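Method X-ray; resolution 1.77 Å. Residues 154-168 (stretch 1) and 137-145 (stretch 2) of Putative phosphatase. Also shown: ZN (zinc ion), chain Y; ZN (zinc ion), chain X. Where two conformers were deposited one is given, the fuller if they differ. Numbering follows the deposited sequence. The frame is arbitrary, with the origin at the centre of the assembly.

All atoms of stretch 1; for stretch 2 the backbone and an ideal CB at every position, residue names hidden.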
# COMPACT_ATOMS: atom_id res chain seq x y z
N LEU A 154 3.74 30.34 14.06
CA LEU A 154 3.93 28.97 14.53
C LEU A 154 4.61 29.01 15.90
O LEU A 154 5.76 29.46 16.04
CB LEU A 154 4.79 28.19 13.53
CG LEU A 154 5.08 26.74 13.89
CD1 LEU A 154 3.77 25.93 14.07
CD2 LEU A 154 5.98 26.11 12.83
N TYR A 155 3.88 28.58 16.92
CA TYR A 155 4.40 28.57 18.29
C TYR A 155 5.03 27.22 18.62
O TYR A 155 4.61 26.15 18.10
CB TYR A 155 3.29 28.90 19.31
CG TYR A 155 2.77 30.33 19.27
CD1 TYR A 155 3.49 31.38 19.85
CD2 TYR A 155 1.55 30.64 18.66
CE1 TYR A 155 3.01 32.69 19.81
CE2 TYR A 155 1.06 31.96 18.62
CZ TYR A 155 1.80 32.98 19.21
OH TYR A 155 1.34 34.29 19.18
N ILE A 156 6.04 27.26 19.48
CA ILE A 156 6.71 26.07 19.95
C ILE A 156 6.89 26.16 21.47
O ILE A 156 7.34 27.19 21.99
CB ILE A 156 8.07 25.84 19.22
CG1 ILE A 156 8.73 24.53 19.69
CG2 ILE A 156 9.02 27.06 19.37
CD1 ILE A 156 9.90 24.07 18.82
N CYS A 157 6.49 25.09 22.16
CA CYS A 157 6.66 24.98 23.60
C CYS A 157 7.61 23.83 23.86
O CYS A 157 7.69 22.86 23.06
CB CYS A 157 5.34 24.79 24.33
SG CYS A 157 4.42 23.28 23.98
N TYR A 158 8.30 23.91 24.99
CA TYR A 158 9.36 22.97 25.32
C TYR A 158 9.31 22.39 26.72
O TYR A 158 9.04 23.10 27.68
CB TYR A 158 10.71 23.70 25.28
CG TYR A 158 11.09 24.35 23.98
CD1 TYR A 158 11.59 23.60 22.93
CD2 TYR A 158 11.01 25.73 23.82
CE1 TYR A 158 11.98 24.19 21.75
CE2 TYR A 158 11.40 26.34 22.63
CZ TYR A 158 11.87 25.55 21.59
OH TYR A 158 12.27 26.13 20.40
N ASP A 159 9.63 21.12 26.81
CA ASP A 159 9.78 20.45 28.07
C ASP A 159 11.24 20.68 28.50
O ASP A 159 12.13 19.89 28.13
CB ASP A 159 9.44 18.97 27.91
CG ASP A 159 9.48 18.19 29.22
OD1 ASP A 159 9.90 18.74 30.26
OD2 ASP A 159 9.11 16.99 29.20
N GLY A 160 11.50 21.76 29.24
CA GLY A 160 12.85 22.12 29.72
C GLY A 160 13.38 23.53 29.38
O GLY A 160 14.52 23.85 29.71
N HIS A 161 12.57 24.33 28.68
CA HIS A 161 12.89 25.74 28.32
C HIS A 161 11.61 26.49 28.66
O HIS A 161 10.56 26.20 28.09
CB HIS A 161 13.28 25.88 26.86
CG HIS A 161 13.73 27.25 26.48
ND1 HIS A 161 15.01 27.70 26.70
CD2 HIS A 161 13.06 28.28 25.90
CE1 HIS A 161 15.12 28.94 26.26
NE2 HIS A 161 13.95 29.32 25.77
N LYS A 162 11.73 27.48 29.55
CA LYS A 162 10.56 28.21 30.11
C LYS A 162 10.04 29.42 29.33
O LYS A 162 9.47 30.34 29.93
CB LYS A 162 10.83 28.63 31.56
CG LYS A 162 9.55 29.10 32.25
CD LYS A 162 9.75 29.47 33.71
CE LYS A 162 8.50 30.16 34.23
NZ LYS A 162 8.64 30.67 35.62
N ALA A 163 10.35 29.51 28.05
CA ALA A 163 9.71 30.46 27.15
C ALA A 163 9.01 29.71 26.03
O ALA A 163 9.50 28.69 25.55
CB ALA A 163 10.74 31.45 26.59
N ILE A 164 7.82 30.19 25.66
CA ILE A 164 7.12 29.70 24.47
C ILE A 164 7.57 30.65 23.35
O ILE A 164 7.41 31.86 23.45
CB ILE A 164 5.59 29.71 24.64
CG1 ILE A 164 5.17 28.64 25.66
CG2 ILE A 164 4.87 29.47 23.28
CD1 ILE A 164 3.70 28.71 26.04
N GLN A 165 8.16 30.09 22.31
CA GLN A 165 8.69 30.90 21.21
C GLN A 165 7.74 30.99 20.02
O GLN A 165 6.86 30.14 19.83
CB GLN A 165 10.04 30.33 20.76
CG GLN A 165 11.14 30.44 21.82
CD GLN A 165 12.49 30.02 21.27
OE1 GLN A 165 12.66 28.91 20.76
NE2 GLN A 165 13.47 30.92 21.39
N LEU A 166 7.92 32.07 19.26
CA LEU A 166 7.18 32.33 18.05
C LEU A 166 8.12 32.20 16.86
O LEU A 166 9.11 32.94 16.75
CB LEU A 166 6.61 33.75 18.06
CG LEU A 166 5.96 34.21 16.75
CD1 LEU A 166 4.81 33.30 16.32
CD2 LEU A 166 5.48 35.66 16.89
N ILE A 167 7.79 31.26 15.97
CA ILE A 167 8.47 31.07 14.69
C ILE A 167 7.57 31.84 13.71
O ILE A 167 6.50 31.35 13.34
CB ILE A 167 8.57 29.56 14.33
CG1 ILE A 167 9.31 28.78 15.43
CG2 ILE A 167 9.20 29.36 12.95
CD1 ILE A 167 9.02 27.22 15.43
N ASP A 168 7.99 33.05 13.31
CA ASP A 168 7.17 33.91 12.44
C ASP A 168 7.59 33.66 11.00
O ASP A 168 8.65 34.10 10.55
CB ASP A 168 7.29 35.40 12.84
CG ASP A 168 6.23 36.28 12.17
OD1 ASP A 168 5.89 36.02 11.00
OD2 ASP A 168 5.75 37.26 12.81
N UNK A 137 18.67 27.22 18.76
CA UNK A 137 18.16 26.79 20.06
C UNK A 137 17.53 25.43 19.85
O UNK A 137 18.25 24.45 19.58
CB UNK A 137 17.16 27.79 20.65
N UNK A 138 16.21 25.38 20.00
CA UNK A 138 15.38 24.19 19.69
C UNK A 138 15.84 22.84 20.23
O UNK A 138 15.48 21.80 19.66
CB UNK A 138 15.27 24.06 18.17
N UNK A 139 16.53 22.82 21.37
CA UNK A 139 17.20 21.60 21.84
C UNK A 139 16.44 20.72 22.83
O UNK A 139 16.78 19.53 22.99
CB UNK A 139 18.53 22.00 22.49
N UNK A 140 15.42 21.26 23.48
CA UNK A 140 14.60 20.47 24.39
C UNK A 140 13.45 19.86 23.61
O UNK A 140 13.10 20.35 22.53
CB UNK A 140 14.08 21.32 25.55
N UNK A 141 12.89 18.76 24.13
CA UNK A 141 11.74 18.10 23.50
C UNK A 141 10.60 19.11 23.36
O UNK A 141 10.21 19.76 24.34
CB UNK A 141 11.29 16.88 24.31
N UNK A 142 10.06 19.27 22.15
CA UNK A 142 9.03 20.28 21.91
C UNK A 142 7.78 19.85 21.17
O UNK A 142 7.70 18.73 20.67
CB UNK A 142 9.66 21.43 21.13
N UNK A 143 6.79 20.75 21.18
CA UNK A 143 5.53 20.58 20.45
C UNK A 143 5.21 21.87 19.70
O UNK A 143 5.51 22.97 20.16
CB UNK A 143 4.39 20.21 21.40
N UNK A 144 4.55 21.72 18.57
CA UNK A 144 4.21 22.83 17.69
C UNK A 144 2.72 23.12 17.61
O UNK A 144 1.89 22.21 17.70
CB UNK A 144 4.74 22.55 16.28
N UNK A 145 2.36 24.39 17.40
CA UNK A 145 0.96 24.78 17.20
C UNK A 145 0.82 26.11 16.48
O UNK A 145 1.47 27.09 16.87
CB UNK A 145 0.24 24.85 18.55
ZN ZN Y . 16.65 26.79 27.67
ZN ZN X . 3.97 38.26 12.73

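Position 137 has phi 148° and psi -112°, a combination that side-chain-bearing residues strongly avoid, so glycine is expected, and Gly137 is found.

At 138 the backbone is left-handed (48/29), which Asn or Gly adopts most easily. The CA-to-CB bond points sideways, yet Tyr158, Ile156 and Ile167 offer an apolar surface that a long hydrophobic or aromatic side chain could reach. The residue is Phe138. Its ring edge meets Ile156, CD1 to CD1 at 4.2 Å, and its CE1 lies 4.4 Å from Ile167 CD1. Tyr158 OH, which donates to Gln165 OE1 (2.8 Å), sits 3.2 Å from Phe138 CD1.

Position 139 points away, with nothing of stretch 1 near its CB; almost any residue would do, and Ser139 bonds elsewhere in the structure.

The CB of 140 points toward stretch 1, 3.5 Å from Asp159 O and 4.4 Å from Gly160 CA, with a zinc bound by His161 ND1 (2.1 Å) farther out. A short side chain fits, and an acidic one could respond to the metal. Asp140 does so through water: its OD2 accepts from water 3 (2.6 Å to the water O), itself a zinc ligand, while water 2 donates to both Asp140 OD1 and Gly160 O.

Position 141 lies beside Asp159 on the face shared with Cys157. Its carbonyl accepts from Asp159 N, and a modest polar group would suit its CB, 4.6 Å from Asp159 CB. In Asn141, OD1 accepts from the side chain at 143.

At 142 the ideal CB would crowd Cys157 O (3.1 Å) and Tyr158 CD1 (3.4 Å). Glycine relieves this, and Gly142 lets the strands approach to 4.4 Å, CA to CA, at Tyr158.

Position 143 pairs with Cys157 through two backbone hydrogen bonds, and its CB lies 4.0 Å from Cys157 SG. Many side chains would fit, long ones by leading away. Arg143 turns its end back along its own strand, where NH1 donates to Asn141 OD1 (2.8 Å) and Gly142 O (3.0 Å).

Position 144 shares a face with Ile156, and its CB is 4.2 Å from Leu154 CD1; a branched aliphatic residue is the natural choice. Leu144 places CD2 3.8 Å from Ile156 CB and 4.1 Å from Ile167 CD1, joining the apolar cluster with Phe138.

Position 145 pairs with Tyr155 by backbone bonds in both directions (145 N to Tyr155 O 2.9 Å, Tyr155 N to 145 O 2.8 Å). The Tyr155 side chain leads away, so little is asked of the CB, and several residues could serve. Ala145 contributes mainly its backbone.

Stretch 2 137-145: GFSDNGRLA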
# COMPACT_ATOMS: atom_id res chain seq x y z
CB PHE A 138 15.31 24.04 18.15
CG PHE A 138 14.88 25.29 17.42
CD1 PHE A 138 13.56 25.71 17.47
CD2 PHE A 138 15.79 26.04 16.68
CE1 PHE A 138 13.15 26.86 16.82
CE2 PHE A 138 15.38 27.21 16.01
CZ PHE A 138 14.07 27.61 16.08
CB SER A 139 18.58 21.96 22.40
OG SER A 139 18.49 22.85 23.50
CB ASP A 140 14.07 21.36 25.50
CG ASP A 140 15.18 21.95 26.33
OD1 ASP A 140 16.02 21.18 26.86
OD2 ASP A 140 15.21 23.18 26.45
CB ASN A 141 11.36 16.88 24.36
CG ASN A 141 10.29 16.00 23.72
OD1 ASN A 141 9.25 16.47 23.30
ND2 ASN A 141 10.53 14.68 23.72
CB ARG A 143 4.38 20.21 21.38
CG ARG A 143 4.54 18.86 22.06
CD ARG A 143 4.48 17.70 21.07
NE ARG A 143 4.43 16.42 21.75
CZ ARG A 143 5.48 15.80 22.30
NH1 ARG A 143 6.70 16.33 22.25
NH2 ARG A 143 5.30 14.63 22.89
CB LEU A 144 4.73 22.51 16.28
CG LEU A 144 6.24 22.39 16.06
CD1 LEU A 144 6.53 21.87 14.63
CD2 LEU A 144 6.98 23.72 16.31
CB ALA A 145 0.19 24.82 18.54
O HOH W 1 15.11 28.01 19.66
O HOH W 2 16.81 22.00 29.40
O HOH W 3 17.02 24.90 27.33
O HOH W 4 13.69 17.85 26.70
O HOH W 5 3.87 37.91 10.89
O HOH W 6 2.23 39.54 12.43
O HOH W 7 4.43 39.07 14.37
O HOH W 8 5.13 40.22 12.39
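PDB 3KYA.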